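Local coordinates for KmHsv2 (PDB 3VU4), which probably binds phosphoinositides at membranes as a seven-bladed beta-propeller related to the autophagy protein Atg18, at residues A[24-29]-A[308-313]; A[301-306]-A[323-328]; A[328-333]-A[348-353]. All blocks are in the same frame, centred on the assembly; numbering follows the deposited sequence.

Contact 1. Residues A[24-29]-A[308-313]; sequences DYEFNQ and GCKIAW
Two rings of the 24-29 segment do most of the packing here. Tyr25 presents one face to Lys310, whose CD sits 4.0 Å from the ring centroid, offset toward the rim, as a CH-pi contact. Lys310 NZ follows in a cation-pi position 4.8 Å from the Tyr25 centroid and only 10° off the ring normal. The edge of Tyr25, near its hydroxyl, meets the backbone of Cys309. Phe27 turns a face to Ala312, the methyl CB lying 3.6 Å from its centroid and over its centre, while Lys310 CB comes up to the ring edge at CE2, 3.7 Å away.

Lys310 touches both rings, Phe27 with CB and Tyr25 with the rest of its chain over the face. That chain is extended beyond CG (chi2 to chi4 all near 180°), which carries NZ up to strand 24-27. There Lys310 NZ donates to Tyr25 O over 2.8 Å, almost along the C=O axis (169°), and makes a weak, salt-bridging bond to Glu26 OE2 at 3.3 Å. Glu26 bends at chi2 to swing its carboxylate back, and its OE1 accepts from Phe27 N through the anti lone pair. Asp24 OD1 lies 4.4 Å from Lys310 NZ, while Asp24 OD2 is engaged by Val64 N and Arg65.

The strands run nearly parallel but 8.3 Å apart, so side chains, not backbone ladders, join the innermost strands of the first and last propeller blades and close the ring. With a carbonyl, a carboxylate and an aromatic face gathered round one ammonium, Lys310 is probably kept protonated at this seam.

Contact 2. Residues A[301-306]-A[323-328]; sequences SVDKHV and WPHTRM
An Asx turn at Asp303, within a type I beta turn from Asp303 to Val306, faces the G1-bulge hairpin turn joining strands 318-323 and 328-337 of the last propeller blade. Residues 301-306 belong to the loop from strand 296-299 of the preceding blade into strand 310-313, so an interblade loop packs on a hairpin turn. His325 reaches across from the hairpin. His325 CB starts out 3.7 Å from His305 O, and CG and CD2 continue past the same oxygen. His325 CE1 meets Val302 CG2 at 3.7 Å. At the tip, His325 NE2 donates to Asp303 OD1 over 2.9 Å with a bent N-H...O angle of 133°; the oxygen lies near the imidazole plane but is approached from above the carboxylate plane, the two planes standing 80° apart.

Asp303 OD1 is gripped twice, since His305 N also donates to it, through the anti lone pair. That second bond helps to hold the carboxylate where His325 meets it. Val306 CA sits over one imidazole face, 4.0 Å from the His325 centroid, and Thr326 CG2 covers the opposite face toward the rim. Val302 CG2 lies over one face of the Trp323 indole, and Val306 CG1 comes within 3.5 Å of Trp323 CZ3.

Contact 3. Residues A[328-333]-A[348-353]; sequences MIETFK and DQREQL
Strands 328-333 and 348-352 pair antiparallel, and most of the polar atoms between them have clear partners. Ile329 N donates to Glu351 O at 2.8 Å, close to the C=O axis. Ile329 O takes two donors: Glu351 N at 3.2 Å and an ordered water at 2.7 Å. That water also donates to Glu351 OE2 and accepts from Thr331 OG1, so it ties the side chains of one sheet face to the backbone.

Thr331 N bonds to Gln349 O at 2.9 Å. Thr331 O is shared between Asp348 N, at 2.8 Å, and Gln349 N, more weakly; two residues thus stand opposite the single Thr331, which makes a classic beta bulge. On the other face, Arg350 bends at chi2 and chi3 so that NH1 reaches Glu330 OE2 at 2.7 Å. This salt bridge lies near the guanidinium plane but meets the carboxylate from above, 81° out of its plane. The other oxygen, Glu330 OE1, accepts from Trp323 NE1.

The pair forms the outer hairpin of the last blade. Strand 328-337 is also bonded to 318-323 on its inner side, and Ile329, Glu351 and Leu353 pack on Val50 of strand 50-57, the outermost strand of the first blade.

All three contacts involve the last blade, built from strands 310-313, 318-323, 328-337 and 342-352. Contact 1 lies inside, about 6 Å from the centre of the chain to its own centre, and contacts 2 and 3 lie further out, about 19 and 18 Å from it. Contacts 2 and 3 are about 12 Å apart, centre to centre. Along the chain, contacts 1 and 2 interleave, whereas contact 3 begins at Met328, the residue where contact 2 ends. Trp323 packs on Cys309 of contact 1, and Arg327 O lies against Leu353 N, a probable hydrogen bond. Contact 1 thus joins the innermost strands of the first and last blades, contact 2 packs the preceding interblade loop on this blade, and contact 3 finishes its outer edge.

Contact 1. Residues A[24-29]-A[308-313]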
loop_
_atom_site.group_PDB
_atom_site.type_symbol
_atom_site.label_atom_id
_atom_site.label_comp_id
_atom_site.label_asym_id
_atom_site.label_seq_id
_atom_site.Cartn_x
_atom_site.Cartn_y
_atom_site.Cartn_z
ATOM N N ASP A 24 -8.212 9.430 -8.659
ATOM C CA ASP A 24 -7.835 8.246 -7.903
ATOM C C ASP A 24 -6.738 7.523 -8.667
ATOM O O ASP A 24 -6.639 7.640 -9.891
ATOM C CB ASP A 24 -9.041 7.320 -7.706
ATOM C CG ASP A 24 -8.808 6.271 -6.624
ATOM O OD1 ASP A 24 -8.190 6.604 -5.592
ATOM O OD2 ASP A 24 -9.259 5.122 -6.797
ATOM N N TYR A 25 -5.901 6.798 -7.934
ATOM C CA TYR A 25 -4.805 6.047 -8.524
ATOM C C TYR A 25 -4.436 4.942 -7.547
ATOM O O TYR A 25 -4.591 5.099 -6.340
ATOM C CB TYR A 25 -3.601 6.958 -8.794
ATOM C CG TYR A 25 -3.021 7.638 -7.572
ATOM C CD1 TYR A 25 -3.794 8.510 -6.797
ATOM C CD2 TYR A 25 -1.691 7.418 -7.194
ATOM C CE1 TYR A 25 -3.259 9.147 -5.668
ATOM C CE2 TYR A 25 -1.142 8.049 -6.072
ATOM C CZ TYR A 25 -1.930 8.907 -5.313
ATOM O OH TYR A 25 -1.401 9.514 -4.199
ATOM N N GLU A 26 -3.953 3.823 -8.067
ATOM C CA GLU A 26 -3.610 2.701 -7.212
ATOM C C GLU A 26 -2.756 1.704 -7.992
ATOM O O GLU A 26 -2.871 1.610 -9.215
ATOM C CB GLU A 26 -4.906 2.046 -6.724
ATOM C CG GLU A 26 -4.737 0.984 -5.664
ATOM C CD GLU A 26 -4.006 1.503 -4.450
ATOM O OE1 GLU A 26 -2.763 1.638 -4.525
ATOM O OE2 GLU A 26 -4.673 1.785 -3.429
ATOM N N PHE A 27 -1.887 0.984 -7.283
ATOM C CA PHE A 27 -1.015 -0.017 -7.898
ATOM C C PHE A 27 -1.748 -1.355 -7.969
ATOM O O PHE A 27 -2.703 -1.574 -7.223
ATOM C CB PHE A 27 0.243 -0.212 -7.050
ATOM C CG PHE A 27 1.075 1.014 -6.912
ATOM C CD1 PHE A 27 2.058 1.312 -7.849
ATOM C CD2 PHE A 27 0.860 1.896 -5.853
ATOM C CE1 PHE A 27 2.815 2.463 -7.737
ATOM C CE2 PHE A 27 1.613 3.050 -5.733
ATOM C CZ PHE A 27 2.592 3.336 -6.678
ATOM N N ASN A 28 -1.316 -2.248 -8.857
ATOM C CA ASN A 28 -1.952 -3.560 -8.915
ATOM C C ASN A 28 -1.293 -4.402 -7.817
ATOM O O ASN A 28 -0.243 -4.027 -7.299
ATOM C CB ASN A 28 -1.798 -4.204 -10.298
ATOM C CG ASN A 28 -0.370 -4.594 -10.623
ATOM O OD1 ASN A 28 0.577 -4.272 -9.892
ATOM N ND2 ASN A 28 -0.207 -5.294 -11.745
ATOM N N GLN A 29 -1.907 -5.526 -7.469
ATOM C CA GLN A 29 -1.427 -6.391 -6.390
ATOM C C GLN A 29 0.073 -6.696 -6.252
ATOM O O GLN A 29 0.539 -6.934 -5.144
ATOM C CB GLN A 29 -2.215 -7.699 -6.404
ATOM C CG GLN A 29 -3.744 -7.526 -6.319
ATOM C CD GLN A 29 -4.341 -6.838 -7.545
ATOM O OE1 GLN A 29 -3.822 -6.957 -8.653
ATOM N NE2 GLN A 29 -5.444 -6.132 -7.349
ATOM N N GLY A 308 -1.135 14.466 -2.021
ATOM C CA GLY A 308 -0.625 13.354 -1.245
ATOM C C GLY A 308 0.264 12.545 -2.159
ATOM O O GLY A 308 0.851 13.098 -3.090
ATOM N N CYS A 309 0.381 11.248 -1.900
ATOM C CA CYS A 309 1.180 10.386 -2.756
ATOM C C CYS A 309 1.015 8.948 -2.323
ATOM O O CYS A 309 0.399 8.670 -1.290
ATOM C CB CYS A 309 2.670 10.774 -2.717
ATOM S SG CYS A 309 3.542 10.510 -1.137
ATOM N N LYS A 310 1.550 8.043 -3.135
ATOM C CA LYS A 310 1.517 6.610 -2.858
ATOM C C LYS A 310 2.869 6.084 -3.267
ATOM O O LYS A 310 3.418 6.512 -4.282
ATOM C CB LYS A 310 0.412 5.907 -3.657
ATOM C CG LYS A 310 -0.962 6.265 -3.151
ATOM C CD LYS A 310 -2.070 5.398 -3.704
ATOM C CE LYS A 310 -3.388 5.851 -3.087
ATOM N NZ LYS A 310 -4.569 5.102 -3.580
ATOM N N ILE A 311 3.420 5.178 -2.471
ATOM C CA ILE A 311 4.726 4.627 -2.789
ATOM C C ILE A 311 4.639 3.129 -3.022
ATOM O O ILE A 311 3.656 2.482 -2.658
ATOM C CB ILE A 311 5.743 4.946 -1.666
ATOM C CG1 ILE A 311 5.393 4.199 -0.383
ATOM C CG2 ILE A 311 5.708 6.446 -1.355
ATOM C CD1 ILE A 311 6.200 4.654 0.821
ATOM N N ALA A 312 5.664 2.583 -3.657
ATOM C CA ALA A 312 5.694 1.157 -3.933
ATOM C C ALA A 312 7.116 0.721 -4.235
ATOM O O ALA A 312 7.816 1.349 -5.037
ATOM C CB ALA A 312 4.782 0.830 -5.109
ATOM N N TRP A 313 7.556 -0.340 -3.571
ATOM C CA TRP A 313 8.896 -0.848 -3.825
ATOM C C TRP A 313 8.804 -1.627 -5.121
ATOM O O TRP A 313 7.795 -2.272 -5.393
ATOM C CB TRP A 313 9.366 -1.762 -2.697
ATOM C CG TRP A 313 9.630 -1.043 -1.409
ATOM C CD1 TRP A 313 8.705 -0.633 -0.491
ATOM C CD2 TRP A 313 10.910 -0.680 -0.878
ATOM N NE1 TRP A 313 9.331 -0.046 0.582
ATOM C CE2 TRP A 313 10.682 -0.061 0.370
ATOM C CE3 TRP A 313 12.225 -0.823 -1.333
ATOM C CZ2 TRP A 313 11.727 0.415 1.170
ATOM C CZ3 TRP A 313 13.264 -0.352 -0.538
ATOM C CH2 TRP A 313 13.007 0.261 0.701
#

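Contact 2. Residues A[301-306]-A[323-328]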
loop_
_atom_site.group_PDB
_atom_site.type_symbol
_atom_site.label_atom_id
_atom_site.label_comp_id
_atom_site.label_asym_id
_atom_site.label_seq_id
_atom_site.Cartn_x
_atom_site.Cartn_y
_atom_site.Cartn_z
ATOM N N SER A 301 11.268 16.458 -2.766
ATOM C CA SER A 301 11.132 17.738 -3.440
ATOM C C SER A 301 9.753 17.870 -4.068
ATOM O O SER A 301 9.453 17.204 -5.052
ATOM C CB SER A 301 12.202 17.857 -4.528
ATOM O OG SER A 301 11.910 18.912 -5.427
ATOM N N VAL A 302 8.909 18.726 -3.510
ATOM C CA VAL A 302 7.582 18.907 -4.076
ATOM C C VAL A 302 7.104 20.368 -4.025
ATOM O O VAL A 302 7.460 21.113 -3.115
ATOM C CB VAL A 302 6.558 17.988 -3.361
ATOM C CG1 VAL A 302 6.356 18.442 -1.911
ATOM C CG2 VAL A 302 5.246 17.979 -4.153
ATOM N N ASP A 303 6.308 20.778 -5.015
ATOM C CA ASP A 303 5.805 22.147 -5.052
ATOM C C ASP A 303 4.703 22.349 -4.021
ATOM O O ASP A 303 4.284 21.402 -3.370
ATOM C CB ASP A 303 5.305 22.521 -6.456
ATOM C CG ASP A 303 4.217 21.596 -6.970
ATOM O OD1 ASP A 303 3.228 21.356 -6.243
ATOM O OD2 ASP A 303 4.349 21.124 -8.120
ATOM N N LYS A 304 4.236 23.585 -3.875
ATOM C CA LYS A 304 3.218 23.907 -2.883
ATOM C C LYS A 304 1.815 23.397 -3.168
ATOM O O LYS A 304 0.893 23.633 -2.391
ATOM C CB LYS A 304 3.171 25.421 -2.659
ATOM C CG LYS A 304 2.757 26.245 -3.871
ATOM C CD LYS A 304 2.692 27.730 -3.512
ATOM C CE LYS A 304 2.211 28.596 -4.677
ATOM N NZ LYS A 304 2.075 30.036 -4.290
ATOM N N HIS A 305 1.648 22.676 -4.265
ATOM C CA HIS A 305 0.333 22.156 -4.609
ATOM C C HIS A 305 0.165 20.663 -4.280
ATOM O O HIS A 305 -0.760 20.016 -4.775
ATOM C CB HIS A 305 0.074 22.413 -6.098
ATOM C CG HIS A 305 0.273 23.843 -6.498
ATOM N ND1 HIS A 305 -0.518 24.869 -6.020
ATOM C CD2 HIS A 305 1.212 24.428 -7.282
ATOM C CE1 HIS A 305 -0.073 26.022 -6.490
ATOM N NE2 HIS A 305 0.977 25.782 -7.258
ATOM N N VAL A 306 1.041 20.128 -3.433
ATOM C CA VAL A 306 0.986 18.715 -3.072
ATOM C C VAL A 306 -0.337 18.322 -2.457
ATOM O O VAL A 306 -0.862 19.020 -1.598
ATOM C CB VAL A 306 2.048 18.309 -2.024
ATOM C CG1 VAL A 306 2.620 16.953 -2.374
ATOM C CG2 VAL A 306 3.117 19.355 -1.908
ATOM N N TRP A 323 3.032 11.118 -7.501
ATOM C CA TRP A 323 2.379 12.341 -7.060
ATOM C C TRP A 323 1.173 12.583 -7.960
ATOM O O TRP A 323 1.332 12.938 -9.129
ATOM C CB TRP A 323 3.346 13.517 -7.166
ATOM C CG TRP A 323 4.624 13.320 -6.419
ATOM C CD1 TRP A 323 5.835 12.922 -6.935
ATOM C CD2 TRP A 323 4.830 13.517 -5.012
ATOM N NE1 TRP A 323 6.777 12.867 -5.931
ATOM C CE2 TRP A 323 6.190 13.225 -4.746
ATOM C CE3 TRP A 323 3.997 13.909 -3.953
ATOM C CZ2 TRP A 323 6.735 13.319 -3.461
ATOM C CZ3 TRP A 323 4.542 13.999 -2.674
ATOM C CH2 TRP A 323 5.900 13.705 -2.442
ATOM N N PRO A 324 -0.050 12.390 -7.435
ATOM C CA PRO A 324 -1.243 12.602 -8.265
ATOM C C PRO A 324 -1.417 13.999 -8.853
ATOM O O PRO A 324 -1.874 14.120 -9.987
ATOM C CB PRO A 324 -2.399 12.196 -7.338
ATOM C CG PRO A 324 -1.867 12.493 -5.980
ATOM C CD PRO A 324 -0.425 12.014 -6.061
ATOM N N HIS A 325 -1.031 15.041 -8.114
ATOM C CA HIS A 325 -1.178 16.426 -8.582
ATOM C C HIS A 325 -0.321 16.851 -9.788
ATOM O O HIS A 325 -0.712 17.739 -10.537
ATOM C CB HIS A 325 -0.961 17.416 -7.422
ATOM C CG HIS A 325 0.479 17.706 -7.124
ATOM N ND1 HIS A 325 1.390 16.724 -6.793
ATOM C CD2 HIS A 325 1.162 18.876 -7.097
ATOM C CE1 HIS A 325 2.571 17.276 -6.575
ATOM N NE2 HIS A 325 2.460 18.581 -6.753
ATOM N N THR A 326 0.844 16.251 -9.986
ATOM C CA THR A 326 1.644 16.612 -11.154
ATOM C C THR A 326 1.773 15.383 -12.038
ATOM O O THR A 326 2.461 15.412 -13.053
ATOM C CB THR A 326 3.071 17.086 -10.780
ATOM O OG1 THR A 326 3.769 16.037 -10.094
ATOM C CG2 THR A 326 3.011 18.325 -9.893
ATOM N N ARG A 327 1.087 14.311 -11.640
ATOM C CA ARG A 327 1.120 13.031 -12.345
ATOM C C ARG A 327 2.550 12.627 -12.654
ATOM O O ARG A 327 2.864 12.158 -13.754
ATOM C CB ARG A 327 0.293 13.082 -13.633
ATOM C CG ARG A 327 -1.166 12.719 -13.422
ATOM C CD ARG A 327 -1.968 12.722 -14.718
ATOM N NE ARG A 327 -2.028 14.047 -15.338
ATOM C CZ ARG A 327 -1.274 14.431 -16.370
ATOM N NH1 ARG A 327 -1.398 15.659 -16.863
ATOM N NH2 ARG A 327 -0.406 13.583 -16.921
ATOM N N MET A 328 3.420 12.813 -11.666
ATOM C CA MET A 328 4.824 12.466 -11.811
ATOM C C MET A 328 5.215 11.238 -10.998
ATOM O O MET A 328 4.675 10.997 -9.915
ATOM C CB MET A 328 5.687 13.659 -11.426
ATOM C CG MET A 328 6.388 14.220 -12.634
ATOM S SD MET A 328 6.995 15.872 -12.434
ATOM C CE MET A 328 5.594 16.815 -12.990
#

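Contact 3. Residues A[328-333]-A[348-353]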
loop_
_atom_site.group_PDB
_atom_site.type_symbol
_atom_site.label_atom_id
_atom_site.label_comp_id
_atom_site.label_asym_id
_atom_site.label_seq_id
_atom_site.Cartn_x
_atom_site.Cartn_y
_atom_site.Cartn_z
ATOM N N MET A 328 3.420 12.813 -11.666
ATOM C CA MET A 328 4.824 12.466 -11.811
ATOM C C MET A 328 5.215 11.238 -10.998
ATOM O O MET A 328 4.675 10.997 -9.915
ATOM C CB MET A 328 5.687 13.659 -11.426
ATOM C CG MET A 328 6.388 14.220 -12.634
ATOM S SD MET A 328 6.995 15.872 -12.434
ATOM C CE MET A 328 5.594 16.815 -12.990
ATOM N N ILE A 329 6.130 10.441 -11.538
ATOM C CA ILE A 329 6.583 9.257 -10.829
ATOM C C ILE A 329 8.102 9.260 -10.719
ATOM O O ILE A 329 8.830 9.265 -11.716
ATOM C CB ILE A 329 6.087 7.951 -11.505
ATOM C CG1 ILE A 329 6.611 6.747 -10.725
ATOM C CG2 ILE A 329 6.524 7.894 -12.960
ATOM C CD1 ILE A 329 5.998 5.432 -11.136
ATOM N N GLU A 330 8.564 9.279 -9.477
ATOM C CA GLU A 330 9.985 9.303 -9.164
ATOM C C GLU A 330 10.483 7.955 -8.657
ATOM O O GLU A 330 9.840 7.320 -7.827
ATOM C CB GLU A 330 10.238 10.395 -8.124
ATOM C CG GLU A 330 10.311 11.780 -8.733
ATOM C CD GLU A 330 9.670 12.838 -7.878
ATOM O OE1 GLU A 330 9.670 12.690 -6.644
ATOM O OE2 GLU A 330 9.179 13.834 -8.448
ATOM N N THR A 331 11.634 7.528 -9.160
ATOM C CA THR A 331 12.223 6.257 -8.771
ATOM C C THR A 331 13.408 6.501 -7.846
ATOM O O THR A 331 14.353 7.204 -8.209
ATOM C CB THR A 331 12.682 5.486 -10.015
ATOM O OG1 THR A 331 11.549 5.240 -10.852
ATOM C CG2 THR A 331 13.317 4.163 -9.634
ATOM N N PHE A 332 13.355 5.928 -6.646
ATOM C CA PHE A 332 14.431 6.107 -5.676
ATOM C C PHE A 332 15.189 4.813 -5.398
ATOM O O PHE A 332 14.653 3.715 -5.539
ATOM C CB PHE A 332 13.878 6.665 -4.356
ATOM C CG PHE A 332 13.173 7.990 -4.498
ATOM C CD1 PHE A 332 11.863 8.056 -4.979
ATOM C CD2 PHE A 332 13.825 9.178 -4.170
ATOM C CE1 PHE A 332 11.209 9.290 -5.130
ATOM C CE2 PHE A 332 13.183 10.417 -4.319
ATOM C CZ PHE A 332 11.869 10.472 -4.801
ATOM N N LYS A 333 16.441 4.950 -4.991
ATOM C CA LYS A 333 17.278 3.798 -4.690
ATOM C C LYS A 333 17.809 3.942 -3.263
ATOM O O LYS A 333 18.243 5.027 -2.854
ATOM C CB LYS A 333 18.440 3.744 -5.684
ATOM C CG LYS A 333 18.698 2.393 -6.351
ATOM C CD LYS A 333 19.510 1.461 -5.474
ATOM C CE LYS A 333 20.318 0.467 -6.317
ATOM N NZ LYS A 333 19.484 -0.485 -7.107
ATOM N N ASP A 348 16.870 8.376 -8.716
ATOM C CA ASP A 348 17.437 8.006 -10.000
ATOM C C ASP A 348 16.655 8.533 -11.189
ATOM O O ASP A 348 17.237 8.807 -12.241
ATOM C CB ASP A 348 17.552 6.484 -10.130
ATOM C CG ASP A 348 18.684 5.909 -9.298
ATOM O OD1 ASP A 348 19.764 6.543 -9.230
ATOM O OD2 ASP A 348 18.501 4.815 -8.721
ATOM N N GLN A 349 15.346 8.687 -11.027
ATOM C CA GLN A 349 14.511 9.135 -12.128
ATOM C C GLN A 349 13.302 9.966 -11.741
ATOM O O GLN A 349 12.685 9.750 -10.702
ATOM C CB GLN A 349 14.003 7.925 -12.914
ATOM C CG GLN A 349 14.982 7.301 -13.870
ATOM C CD GLN A 349 14.571 7.506 -15.325
ATOM O OE1 GLN A 349 14.743 8.593 -15.893
ATOM N NE2 GLN A 349 14.013 6.462 -15.928
ATOM N N ARG A 350 12.968 10.904 -12.616
ATOM C CA ARG A 350 11.803 11.755 -12.456
ATOM C C ARG A 350 11.173 11.849 -13.834
ATOM O O ARG A 350 11.752 12.425 -14.751
ATOM C CB ARG A 350 12.181 13.158 -11.973
ATOM C CG ARG A 350 11.084 14.201 -12.232
ATOM C CD ARG A 350 10.741 14.970 -10.971
ATOM N NE ARG A 350 11.928 15.637 -10.461
ATOM C CZ ARG A 350 12.184 15.851 -9.180
ATOM N NH1 ARG A 350 11.338 15.457 -8.248
ATOM N NH2 ARG A 350 13.308 16.455 -8.838
ATOM N N GLU A 351 10.005 11.241 -13.989
ATOM C CA GLU A 351 9.300 11.293 -15.260
ATOM C C GLU A 351 7.831 11.538 -15.029
ATOM O O GLU A 351 7.345 11.428 -13.906
ATOM C CB GLU A 351 9.515 10.015 -16.069
ATOM C CG GLU A 351 9.281 8.724 -15.333
ATOM C CD GLU A 351 10.067 7.589 -15.966
ATOM O OE1 GLU A 351 9.921 7.382 -17.193
ATOM O OE2 GLU A 351 10.834 6.914 -15.243
ATOM N N GLN A 352 7.126 11.904 -16.089
ATOM C CA GLN A 352 5.711 12.180 -15.959
ATOM C C GLN A 352 4.861 11.115 -16.603
ATOM O O GLN A 352 5.216 10.574 -17.645
ATOM C CB GLN A 352 5.348 13.530 -16.577
ATOM C CG GLN A 352 3.907 13.916 -16.284
ATOM C CD GLN A 352 3.504 15.209 -16.932
ATOM O OE1 GLN A 352 3.397 15.301 -18.160
ATOM N NE2 GLN A 352 3.281 16.230 -16.113
ATOM N N LEU A 353 3.739 10.816 -15.963
ATOM C CA LEU A 353 2.807 9.835 -16.482
ATOM C C LEU A 353 1.987 10.521 -17.579
ATOM O O LEU A 353 1.184 11.413 -17.310
ATOM C CB LEU A 353 1.923 9.322 -15.344
ATOM C CG LEU A 353 2.738 8.527 -14.320
ATOM C CD1 LEU A 353 1.882 8.136 -13.144
ATOM C CD2 LEU A 353 3.307 7.291 -14.992
HETATM O O HOH W 1 10.651 7.417 -12.434
#